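Local coordinates for LPS-assembly lipoprotein (Caulobacter crescentus, PDB 4KWY) that probably takes part in assembling lipopolysaccharide at the outer membrane, as an LptE-family lipoprotein, at residues Leu25-Glu28 / Gln29-Ala33. Residues are numbered along the deposited sequence; the frame is centred on the assembly and turned at random.
Sequences LLRE and QLDDA
L26 and L30, one helical turn apart, meet on the buried face of helix 21-34. Their side chains run obliquely to one another, CD1 of L30 lying 3.9 Å from both CG and CD1 of L26. L26 comes within range because its CG stands anti to the backbone N (chi1 -177°), on the side of the following turn. On another flank R27 and D31 lie alongside each other and point the same way, guanidinium and carboxylate planes 40° apart; R27 touches through its aliphatic part, CG 4.1 Å from OD2 of D31. They form no salt bridge: R27 bends at chi3 (-46°), and its NE stays 5.7 Å from OD2 of D31. A water bridges E28 and Q29, donating to OE1 of E28 at 2.9 Å and accepting from NE2 of Q29 at 3.2 Å. Beneath run i to i+4 backbone bonds, such as D31 N to R27 O at 2.8 Å; of the four from 25-28 to 29-33, D32 N to E28 O is the longest, at 3.3 Å. With only an alanine at L30, the CD1 contact to L26 would be lost and a gap would be likely to open against L46 and L48. The helix is the crossover of a beta-alpha-beta unit: L26 and L30 face strand 44-50, L26 also reaches M72 and V74 of strand 67-80, R27 and D31 border strand 13-17, and L25 and Q29 pack on helix 104-135.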
ATOM      1  N   LEU A  25       0.772  -6.047  -4.268  1.00 44.59           N
ATOM      2  CA  LEU A  25      -0.264  -6.128  -3.234  1.00 42.72           C
ATOM      3  C   LEU A  25      -0.748  -4.736  -2.812  1.00 42.75           C
ATOM      4  O   LEU A  25      -1.954  -4.521  -2.718  1.00 41.43           O
ATOM      5  CB  LEU A  25       0.215  -6.918  -2.003  1.00 42.28           C
ATOM      6  CG  LEU A  25       0.422  -8.444  -2.143  1.00 48.78           C
ATOM      7  CD1 LEU A  25       0.954  -9.032  -0.847  1.00 47.74           C
ATOM      8  CD2 LEU A  25      -0.876  -9.177  -2.518  1.00 53.49           C
ATOM      9  N   LEU A  26       0.180  -3.790  -2.579  1.00 38.28           N
ATOM     10  CA  LEU A  26      -0.179  -2.432  -2.172  1.00 36.56           C
ATOM     11  C   LEU A  26      -0.955  -1.732  -3.269  1.00 43.79           C
ATOM     12  O   LEU A  26      -1.955  -1.105  -2.963  1.00 44.37           O
ATOM     13  CB  LEU A  26       1.054  -1.595  -1.738  1.00 34.91           C
ATOM     14  CG  LEU A  26       0.778  -0.162  -1.223  1.00 36.21           C
ATOM     15  CD1 LEU A  26      -0.287  -0.135  -0.160  1.00 35.40           C
ATOM     16  CD2 LEU A  26       1.994   0.471  -0.709  1.00 33.12           C
ATOM     17  N   ARG A  27      -0.522  -1.849  -4.533  1.00 44.33           N
ATOM     18  CA  ARG A  27      -1.194  -1.228  -5.690  1.00 45.47           C
ATOM     19  C   ARG A  27      -2.634  -1.749  -5.816  1.00 52.67           C
ATOM     20  O   ARG A  27      -3.560  -0.951  -5.975  1.00 53.07           O
ATOM     21  CB  ARG A  27      -0.404  -1.505  -6.981  1.00 43.84           C
ATOM     22  CG  ARG A  27      -0.837  -0.670  -8.194  1.00 53.62           C
ATOM     23  CD  ARG A  27      -0.576  -1.336  -9.550  1.00 63.24           C
ATOM     24  NE  ARG A  27       0.764  -1.924  -9.690  1.00 84.70           N
ATOM     25  CZ  ARG A  27       1.015  -3.231  -9.816  1.00 99.24           C
ATOM     26  NH1 ARG A  27       0.017  -4.111  -9.831  1.00 89.79           N
ATOM     27  NH2 ARG A  27       2.266  -3.668  -9.913  1.00 74.09           N
ATOM     28  N   GLU A  28      -2.806  -3.085  -5.707  1.00 51.25           N
ATOM     29  CA  GLU A  28      -4.082  -3.798  -5.756  1.00 53.26           C
ATOM     30  C   GLU A  28      -4.993  -3.269  -4.655  1.00 55.98           C
ATOM     31  O   GLU A  28      -6.144  -2.945  -4.938  1.00 59.33           O
ATOM     32  CB  GLU A  28      -3.841  -5.311  -5.587  1.00 56.09           C
ATOM     33  CG  GLU A  28      -4.947  -6.207  -6.118  1.00 75.10           C
ATOM     34  CD  GLU A  28      -4.771  -7.697  -5.868  1.00110.70           C
ATOM     35  OE1 GLU A  28      -4.371  -8.081  -4.742  1.00116.27           O
ATOM     36  OE2 GLU A  28      -5.087  -8.485  -6.789  1.00106.04           O
ATOM     37  N   GLN A  29      -4.460  -3.109  -3.426  1.00 46.38           N
ATOM     38  CA  GLN A  29      -5.193  -2.595  -2.273  1.00 44.12           C
ATOM     39  C   GLN A  29      -5.575  -1.142  -2.444  1.00 45.97           C
ATOM     40  O   GLN A  29      -6.667  -0.765  -2.039  1.00 46.87           O
ATOM     41  CB  GLN A  29      -4.372  -2.767  -0.981  1.00 44.18           C
ATOM     42  CG  GLN A  29      -4.459  -4.160  -0.346  1.00 52.65           C
ATOM     43  CD  GLN A  29      -5.880  -4.586  -0.094  1.00 67.82           C
ATOM     44  OE1 GLN A  29      -6.657  -3.888   0.555  1.00 57.58           O
ATOM     45  NE2 GLN A  29      -6.280  -5.677  -0.712  1.00 72.22           N
ATOM     46  N   LEU A  30      -4.672  -0.321  -2.999  1.00 42.58           N
ATOM     47  CA  LEU A  30      -4.913   1.099  -3.231  1.00 43.87           C
ATOM     48  C   LEU A  30      -5.917   1.296  -4.379  1.00 53.76           C
ATOM     49  O   LEU A  30      -6.778   2.150  -4.250  1.00 53.35           O
ATOM     50  CB  LEU A  30      -3.600   1.849  -3.517  1.00 42.42           C
ATOM     51  CG  LEU A  30      -2.798   2.301  -2.304  1.00 44.52           C
ATOM     52  CD1 LEU A  30      -1.410   2.662  -2.692  1.00 44.87           C
ATOM     53  CD2 LEU A  30      -3.427   3.508  -1.639  1.00 43.14           C
ATOM     54  N   ASP A  31      -5.854   0.484  -5.466  1.00 55.36           N
ATOM     55  CA  ASP A  31      -6.826   0.573  -6.582  1.00 59.57           C
ATOM     56  C   ASP A  31      -8.241   0.308  -6.065  1.00 68.72           C
ATOM     57  O   ASP A  31      -9.193   0.913  -6.551  1.00 71.79           O
ATOM     58  CB  ASP A  31      -6.482  -0.390  -7.742  1.00 62.32           C
ATOM     59  CG  ASP A  31      -5.375   0.081  -8.680  1.00 72.30           C
ATOM     60  OD1 ASP A  31      -5.117   1.311  -8.732  1.00 72.28           O
ATOM     61  OD2 ASP A  31      -4.791  -0.778  -9.394  1.00 78.13           O
ATOM     62  N   ASP A  32      -8.357  -0.550  -5.036  1.00 65.68           N
ATOM     63  CA  ASP A  32      -9.606  -0.888  -4.351  1.00 67.16           C
ATOM     64  C   ASP A  32     -10.063   0.255  -3.435  1.00 69.05           C
ATOM     65  O   ASP A  32     -11.194   0.726  -3.570  1.00 72.67           O
ATOM     66  CB  ASP A  32      -9.416  -2.178  -3.535  1.00 68.83           C
ATOM     67  CG  ASP A  32      -9.814  -3.462  -4.238  1.00 85.08           C
ATOM     68  OD1 ASP A  32      -9.679  -3.531  -5.487  1.00 86.41           O
ATOM     69  OD2 ASP A  32     -10.214  -4.419  -3.537  1.00 96.58           O
ATOM     70  N   ALA A  33      -9.188   0.694  -2.514  1.00 60.51           N
ATOM     71  CA  ALA A  33      -9.430   1.782  -1.566  1.00 59.91           C
ATOM     72  C   ALA A  33      -9.697   3.138  -2.279  1.00 67.92           C
ATOM     73  O   ALA A  33     -10.577   3.887  -1.857  1.00 70.09           O
ATOM     74  CB  ALA A  33      -8.244   1.907  -0.616  1.00 57.69           C
TER
HETATM   75  O   HOH W   1      -3.867  -7.251  -2.001  1.00 63.10           O